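Protein Niban 2 (Homo sapiens, PDB 7CTP) may help suppress apoptosis and promote melanoma cell invasion, acting as a PH-domain protein of the cytoplasm and cell junctions. Local coordinates at residues A[181-184]-A[185-189]; A[301-304]-A[305-309]; A[425-428]-A[429-433]. All blocks are in the same frame, centred on the assembly; numbering follows the deposited sequence.

Contact 1. Residues A[181-184]-A[185-189]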
loop_
_atom_site.group_PDB
_atom_site.type_symbol
_atom_site.label_atom_id
_atom_site.label_comp_id
_atom_site.label_asym_id
_atom_site.label_seq_id
_atom_site.Cartn_x
_atom_site.Cartn_y
_atom_site.Cartn_z
ATOM N N LYS A 181 23.126 3.041 -1.301
ATOM C CA LYS A 181 22.647 1.812 -1.922
ATOM C C LYS A 181 21.638 1.116 -1.021
ATOM O O LYS A 181 20.561 0.707 -1.468
ATOM C CB LYS A 181 23.824 0.881 -2.221
ATOM C CG LYS A 181 23.439 -0.417 -2.921
ATOM C CD LYS A 181 22.590 -0.162 -4.152
ATOM C CE LYS A 181 22.741 -1.292 -5.166
ATOM N NZ LYS A 181 22.637 -0.777 -6.563
ATOM N N TRP A 182 21.981 0.975 0.256
ATOM C CA TRP A 182 21.084 0.293 1.181
ATOM C C TRP A 182 19.814 1.098 1.416
ATOM O O TRP A 182 18.762 0.513 1.684
ATOM C CB TRP A 182 21.805 0.013 2.496
ATOM C CG TRP A 182 22.547 -1.287 2.486
ATOM C CD1 TRP A 182 23.904 -1.458 2.495
ATOM C CD2 TRP A 182 21.976 -2.601 2.462
ATOM N NE1 TRP A 182 24.213 -2.801 2.477
ATOM C CE2 TRP A 182 23.046 -3.523 2.455
ATOM C CE3 TRP A 182 20.666 -3.088 2.440
ATOM C CZ2 TRP A 182 22.844 -4.900 2.432
ATOM C CZ3 TRP A 182 20.468 -4.455 2.415
ATOM C CH2 TRP A 182 21.549 -5.348 2.411
ATOM N N GLN A 183 19.885 2.431 1.326
ATOM C CA GLN A 183 18.667 3.225 1.456
ATOM C C GLN A 183 17.711 2.948 0.309
ATOM O O GLN A 183 16.501 2.818 0.522
ATOM C CB GLN A 183 18.979 4.716 1.522
ATOM C CG GLN A 183 17.728 5.553 1.630
ATOM C CD GLN A 183 18.013 7.009 1.869
ATOM O OE1 GLN A 183 19.146 7.465 1.718
ATOM N NE2 GLN A 183 16.988 7.752 2.243
ATOM N N ALA A 184 18.234 2.835 -0.913
ATOM C CA ALA A 184 17.374 2.529 -2.055
ATOM C C ALA A 184 16.782 1.133 -1.938
ATOM O O ALA A 184 15.589 0.926 -2.202
ATOM C CB ALA A 184 18.157 2.665 -3.360
ATOM N N VAL A 185 17.612 0.157 -1.564
ATOM C CA VAL A 185 17.157 -1.228 -1.449
ATOM C C VAL A 185 16.110 -1.356 -0.349
ATOM O O VAL A 185 15.090 -2.034 -0.516
ATOM C CB VAL A 185 18.353 -2.163 -1.188
ATOM C CG1 VAL A 185 17.873 -3.555 -0.748
ATOM C CG2 VAL A 185 19.241 -2.253 -2.432
ATOM N N LEU A 186 16.359 -0.724 0.804
ATOM C CA LEU A 186 15.395 -0.831 1.898
ATOM C C LEU A 186 14.117 -0.067 1.584
ATOM O O LEU A 186 13.029 -0.489 2.002
ATOM C CB LEU A 186 16.014 -0.354 3.211
ATOM C CG LEU A 186 17.153 -1.258 3.707
ATOM C CD1 LEU A 186 17.804 -0.666 4.947
ATOM C CD2 LEU A 186 16.638 -2.666 3.965
ATOM N N GLN A 187 14.219 1.055 0.852
ATOM C CA GLN A 187 13.016 1.725 0.360
ATOM C C GLN A 187 12.201 0.792 -0.520
ATOM O O GLN A 187 10.966 0.776 -0.438
ATOM C CB GLN A 187 13.367 2.985 -0.439
ATOM C CG GLN A 187 13.673 4.228 0.367
ATOM C CD GLN A 187 14.155 5.379 -0.507
ATOM O OE1 GLN A 187 14.363 5.225 -1.714
ATOM N NE2 GLN A 187 14.337 6.537 0.103
ATOM N N ASP A 188 12.875 0.027 -1.388
ATOM C CA ASP A 188 12.183 -0.964 -2.218
ATOM C C ASP A 188 11.527 -2.044 -1.365
ATOM O O ASP A 188 10.407 -2.479 -1.659
ATOM C CB ASP A 188 13.152 -1.629 -3.203
ATOM C CG ASP A 188 13.633 -0.699 -4.310
ATOM O OD1 ASP A 188 13.207 0.479 -4.353
ATOM O OD2 ASP A 188 14.453 -1.166 -5.147
ATOM N N CYS A 189 12.228 -2.509 -0.323
ATOM C CA CYS A 189 11.669 -3.495 0.604
ATOM C C CYS A 189 10.379 -2.985 1.233
ATOM O O CYS A 189 9.371 -3.702 1.292
ATOM C CB CYS A 189 12.678 -3.817 1.708
ATOM S SG CYS A 189 14.096 -4.833 1.192
#
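Lys181 touches Val185 one helical turn on: its O accepts the N-H of Val185 (N to O 3.0 Å). Trp182 supplies the apolar part. Its indole lies alongside Val185, with CZ3 4.2 Å from Val185 CG1, while Leu186 CG comes to the ring edge near the indole plane, 4.2 Å from Trp182 CE3. Leu186 has CG beside its backbone N (chi1 -66°), which turns the branch point back over the Trp182 carbonyl, whose O accepts the N-H of Leu186. Beyond the helix the indole meets Phe70 edge to face. Gln183 O takes the N-H of Gln187, and both residues carry extended chains, their amide planes 64° apart. Gln187 NE2 packs 3.8 Å from Gln183 CG and 3.6 Å from Gln183 NE2; the two NE2 groups, both donors, do not bond each other. Ala184 O takes the N-H of Asp188 at 3.0 Å; the Asp188 carboxylate itself is engaged through OD1 by Arg191 in a salt bridge and by Gln402. With Trp182 and Val185 buried and Lys181, Gln183 and Gln187 partly exposed, the helix is amphipathic; Trp182 and Val185 pack on strands 70-77 and 84-91, as expected of the C-terminal helix that caps one end of the PH-domain barrel.

Contact 2. Residues A[301-304]-A[305-309]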
loop_
_atom_site.group_PDB
_atom_site.type_symbol
_atom_site.label_atom_id
_atom_site.label_comp_id
_atom_site.label_asym_id
_atom_site.label_seq_id
_atom_site.Cartn_x
_atom_site.Cartn_y
_atom_site.Cartn_z
ATOM N N GLN A 301 -22.893 -16.729 -4.233
ATOM C CA GLN A 301 -22.785 -16.533 -5.677
ATOM C C GLN A 301 -24.050 -16.997 -6.389
ATOM O O GLN A 301 -24.531 -16.334 -7.316
ATOM C CB GLN A 301 -21.555 -17.264 -6.221
ATOM C CG GLN A 301 -20.241 -16.681 -5.697
ATOM C CD GLN A 301 -19.032 -17.517 -6.065
ATOM O OE1 GLN A 301 -17.924 -17.249 -5.602
ATOM N NE2 GLN A 301 -19.236 -18.526 -6.904
ATOM N N ALA A 302 -24.617 -18.121 -5.951
ATOM C CA ALA A 302 -25.812 -18.642 -6.605
ATOM C C ALA A 302 -26.984 -17.682 -6.443
ATOM O O ALA A 302 -27.743 -17.451 -7.396
ATOM C CB ALA A 302 -26.161 -20.018 -6.048
ATOM N N VAL A 303 -27.141 -17.102 -5.248
ATOM C CA VAL A 303 -28.234 -16.160 -5.023
ATOM C C VAL A 303 -28.023 -14.891 -5.846
ATOM O O VAL A 303 -28.960 -14.374 -6.468
ATOM C CB VAL A 303 -28.381 -15.847 -3.523
ATOM C CG1 VAL A 303 -29.396 -14.733 -3.322
ATOM C CG2 VAL A 303 -28.784 -17.116 -2.745
ATOM N N ILE A 304 -26.789 -14.372 -5.859
ATOM C CA ILE A 304 -26.485 -13.164 -6.632
ATOM C C ILE A 304 -26.759 -13.383 -8.117
ATOM O O ILE A 304 -27.343 -12.525 -8.793
ATOM C CB ILE A 304 -25.026 -12.728 -6.402
ATOM C CG1 ILE A 304 -24.853 -12.158 -4.995
ATOM C CG2 ILE A 304 -24.586 -11.723 -7.478
ATOM C CD1 ILE A 304 -23.397 -12.149 -4.510
ATOM N N ARG A 305 -26.318 -14.527 -8.650
ATOM C CA ARG A 305 -26.481 -14.792 -10.076
ATOM C C ARG A 305 -27.954 -14.931 -10.434
ATOM O O ARG A 305 -28.403 -14.404 -11.458
ATOM C CB ARG A 305 -25.707 -16.056 -10.464
ATOM C CG ARG A 305 -25.240 -16.089 -11.910
ATOM C CD ARG A 305 -24.529 -17.412 -12.216
ATOM N NE ARG A 305 -23.332 -17.630 -11.400
ATOM C CZ ARG A 305 -22.152 -17.058 -11.624
ATOM N NH1 ARG A 305 -21.117 -17.340 -10.844
ATOM N NH2 ARG A 305 -22.000 -16.203 -12.631
ATOM N N THR A 306 -28.718 -15.623 -9.588
ATOM C CA THR A 306 -30.139 -15.836 -9.850
ATOM C C THR A 306 -30.941 -14.546 -9.691
ATOM O O THR A 306 -31.810 -14.232 -10.518
ATOM C CB THR A 306 -30.682 -16.908 -8.907
ATOM O OG1 THR A 306 -29.960 -18.128 -9.116
ATOM C CG2 THR A 306 -32.163 -17.149 -9.158
ATOM N N ASP A 307 -30.673 -13.792 -8.627
ATOM C CA ASP A 307 -31.512 -12.672 -8.230
ATOM C C ASP A 307 -30.929 -11.318 -8.608
ATOM O O ASP A 307 -31.447 -10.296 -8.154
ATOM C CB ASP A 307 -31.769 -12.712 -6.723
ATOM C CG ASP A 307 -32.683 -13.854 -6.318
ATOM O OD1 ASP A 307 -33.445 -14.339 -7.184
ATOM O OD2 ASP A 307 -32.631 -14.266 -5.139
ATOM N N MET A 308 -29.887 -11.301 -9.443
ATOM C CA MET A 308 -29.174 -10.090 -9.837
ATOM C C MET A 308 -30.090 -8.902 -10.119
ATOM O O MET A 308 -29.935 -7.827 -9.530
ATOM C CB MET A 308 -28.317 -10.403 -11.066
ATOM C CG MET A 308 -27.604 -9.203 -11.654
ATOM S SD MET A 308 -26.365 -8.529 -10.528
ATOM C CE MET A 308 -25.120 -9.823 -10.587
ATOM N N ASP A 309 -31.061 -9.081 -11.017
ATOM C CA ASP A 309 -31.901 -7.955 -11.417
ATOM C C ASP A 309 -32.751 -7.444 -10.258
ATOM O O ASP A 309 -32.995 -6.237 -10.145
ATOM C CB ASP A 309 -32.787 -8.356 -12.596
ATOM C CG ASP A 309 -31.994 -8.604 -13.858
ATOM O OD1 ASP A 309 -30.824 -8.168 -13.923
ATOM O OD2 ASP A 309 -32.545 -9.227 -14.789
#
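Ala302 O is gripped twice by Thr306, one turn further along the helix: the hydroxyl OG1 donates to it at 2.9 Å and the backbone N of Thr306 at 3.0 Å. The two donors reach the oxygen from opposite faces of the carbonyl plane. With OG1 beside its own backbone N (chi1 -60°), the threonine folds its hydroxyl back onto the preceding turn, and the methyl CG2 points onward instead. The bond fixes the rotation of this exposed side chain and gives its hydroxyl a partner within the helix.

On either side of this pair the backbone ladder continues. Arg305 N donates to Gln301 O, and Asp307 N to Val303 O at 2.8 Å. The next step departs from the pattern: Met308 N lies 2.9 Å from Ile304 O, but the angle is too poor for a hydrogen bond, and Asp307 has a backbone far from regular helical values (phi -103°, psi 12°). The site is therefore a local irregularity within the very long helix 260-337, part of the largely helical body that accompanies the PH domain.

The buried side of this turn, formed by Ile304 and Met308, is apolar. Met308, bent at both CB-CG and CG-SD, curls its terminal methyl CE back to Ile304 CG2, 3.7 Å away, the two chains crossing at a slant. Leu39 and Phe40 of helix 10-48 lie against Ile304 and Met308 respectively, and Phe529 also touches Ile304. Along the flank, Asp307 OD2 approaches the methyl CG1 of Val303 at 3.7 Å, a van der Waals contact. Arg305 sets its CB 3.4 Å from Gln301 O, then kinks at chi3, and its NH1 binds a glycerol probably taken up from the crystallisation liquor. The Gln301 amide turns to Gln297, its OE1 accepting from NE2 of that residue.

Contact 3. Residues A[425-428]-A[429-433]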
loop_
_atom_site.group_PDB
_atom_site.type_symbol
_atom_site.label_atom_id
_atom_site.label_comp_id
_atom_site.label_asym_id
_atom_site.label_seq_id
_atom_site.Cartn_x
_atom_site.Cartn_y
_atom_site.Cartn_z
ATOM N N THR A 425 -0.589 12.281 1.168
ATOM C CA THR A 425 0.648 12.389 0.403
ATOM C C THR A 425 1.457 11.098 0.465
ATOM O O THR A 425 1.898 10.579 -0.566
ATOM C CB THR A 425 1.473 13.568 0.908
ATOM O OG1 THR A 425 0.767 14.786 0.633
ATOM C CG2 THR A 425 2.829 13.598 0.208
ATOM N N SER A 426 1.647 10.560 1.670
ATOM C CA SER A 426 2.409 9.324 1.829
ATOM C C SER A 426 1.771 8.172 1.059
ATOM O O SER A 426 2.444 7.472 0.288
ATOM C CB SER A 426 2.525 8.973 3.312
ATOM O OG SER A 426 3.193 7.740 3.479
ATOM N N VAL A 427 0.473 7.947 1.272
ATOM C CA VAL A 427 -0.202 6.816 0.638
ATOM C C VAL A 427 -0.140 6.936 -0.881
ATOM O O VAL A 427 0.108 5.953 -1.593
ATOM C CB VAL A 427 -1.651 6.722 1.146
ATOM C CG1 VAL A 427 -2.471 5.805 0.252
ATOM C CG2 VAL A 427 -1.657 6.226 2.597
ATOM N N PHE A 428 -0.334 8.143 -1.402
ATOM C CA PHE A 428 -0.443 8.280 -2.848
ATOM C C PHE A 428 0.916 8.271 -3.534
ATOM O O PHE A 428 1.005 7.888 -4.703
ATOM C CB PHE A 428 -1.272 9.523 -3.167
ATOM C CG PHE A 428 -2.734 9.321 -2.882
ATOM C CD1 PHE A 428 -3.386 8.202 -3.394
ATOM C CD2 PHE A 428 -3.438 10.185 -2.072
ATOM C CE1 PHE A 428 -4.729 7.980 -3.122
ATOM C CE2 PHE A 428 -4.775 9.964 -1.796
ATOM C CZ PHE A 428 -5.417 8.866 -2.320
ATOM N N LYS A 429 1.988 8.619 -2.822
ATOM C CA LYS A 429 3.318 8.364 -3.369
ATOM C C LYS A 429 3.596 6.874 -3.476
ATOM O O LYS A 429 4.139 6.415 -4.485
ATOM C CB LYS A 429 4.393 9.045 -2.524
ATOM C CG LYS A 429 4.246 10.537 -2.462
ATOM C CD LYS A 429 5.242 11.198 -1.518
ATOM C CE LYS A 429 6.366 10.264 -1.113
ATOM N NZ LYS A 429 7.285 10.934 -0.149
ATOM N N GLN A 430 3.222 6.109 -2.447
ATOM C CA GLN A 430 3.424 4.664 -2.466
ATOM C C GLN A 430 2.637 4.023 -3.602
ATOM O O GLN A 430 3.173 3.205 -4.360
ATOM C CB GLN A 430 3.032 4.078 -1.107
ATOM C CG GLN A 430 2.576 2.614 -1.098
ATOM C CD GLN A 430 3.719 1.628 -0.869
ATOM O OE1 GLN A 430 4.697 1.926 -0.167
ATOM N NE2 GLN A 430 3.581 0.434 -1.432
ATOM N N ARG A 431 1.367 4.408 -3.756
ATOM C CA ARG A 431 0.543 3.808 -4.803
ATOM C C ARG A 431 1.052 4.186 -6.187
ATOM O O ARG A 431 1.122 3.331 -7.074
ATOM C CB ARG A 431 -0.919 4.217 -4.635
ATOM C CG ARG A 431 -1.517 3.781 -3.310
ATOM C CD ARG A 431 -2.933 3.255 -3.451
ATOM N NE ARG A 431 -3.487 2.868 -2.155
ATOM C CZ ARG A 431 -4.600 3.379 -1.637
ATOM N NH1 ARG A 431 -5.033 2.965 -0.449
ATOM N NH2 ARG A 431 -5.281 4.302 -2.312
ATOM N N ALA A 432 1.437 5.449 -6.383
ATOM C CA ALA A 432 1.971 5.856 -7.686
ATOM C C ALA A 432 3.224 5.064 -8.048
ATOM O O ALA A 432 3.405 4.664 -9.207
ATOM C CB ALA A 432 2.264 7.358 -7.696
ATOM N N GLN A 433 4.105 4.829 -7.072
ATOM C CA GLN A 433 5.346 4.112 -7.353
ATOM C C GLN A 433 5.075 2.650 -7.682
ATOM O O GLN A 433 5.724 2.075 -8.566
ATOM C CB GLN A 433 6.302 4.245 -6.169
ATOM C CG GLN A 433 6.758 5.685 -5.971
ATOM C CD GLN A 433 7.622 5.891 -4.744
ATOM O OE1 GLN A 433 7.567 5.120 -3.784
ATOM N NE2 GLN A 433 8.425 6.955 -4.767
#
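Val427 and Arg431 make the closest side-chain packing here, lying side by side and pointing the same way. The methyl CG1 of Val427 sits over the centre of the Arg431 guanidinium, 3.7 Å from CZ, and so covers one face of the flat group. Phe428 adds a second, slanting contact, its CE1 3.8 Å from Arg431 NH2 with ring and guanidinium planes nearly perpendicular (83°). A purely aliphatic touch joins Thr425 CG2 to Lys429 CD at 3.8 Å; with CG beside its backbone N (chi1 -61°), Lys429 lays its first methylenes along the Thr425 carbonyl.

Among the polar links, regular i to i+4 backbone bonds run from Lys429 N to Thr425 O at 3.0 Å and onward to Ala432 N with Phe428 O. They belong to the continuous helix 422-455, whose Phe428, Arg431 and Ala432 pack on helix 464-511 in the helical body.

The polar side-chain ends bond to neighbouring parts of the fold. Arg431 NH2 donates to Gln497 OE1, with a weak, long ion pair to Glu493. Replacing Arg431 by an alanine would probably leave Gln497 OE1 without this donor and uncover the Val427 methyl. Gln430 NE2 reaches Arg191 O, Ser426 OG bonds Glu226, and Thr425 OG1 bonds the backbone at Asp421 and Leu413.

How the contacts relate
The three sites follow one another along the chain, each within a single helix, and none touches another. Contacts 1 and 3 are neighbours, their centres about 16 Å apart and nearest atoms about 6 Å. Arg191 bridges that interval: its guanidinium pairs with Asp188 of contact 1 and meets Gln433 of contact 3, while its carbonyl accepts from Gln430, so the PH-domain helix is tied to helix 422-455. Tyr405 also meets both sites. Contact 2 stands apart, centred about 48 Å from contact 1, on the opposite side of the chain's centre, and about 37 Å from contact 3. Of the three, it is the one beside a bound glycerol.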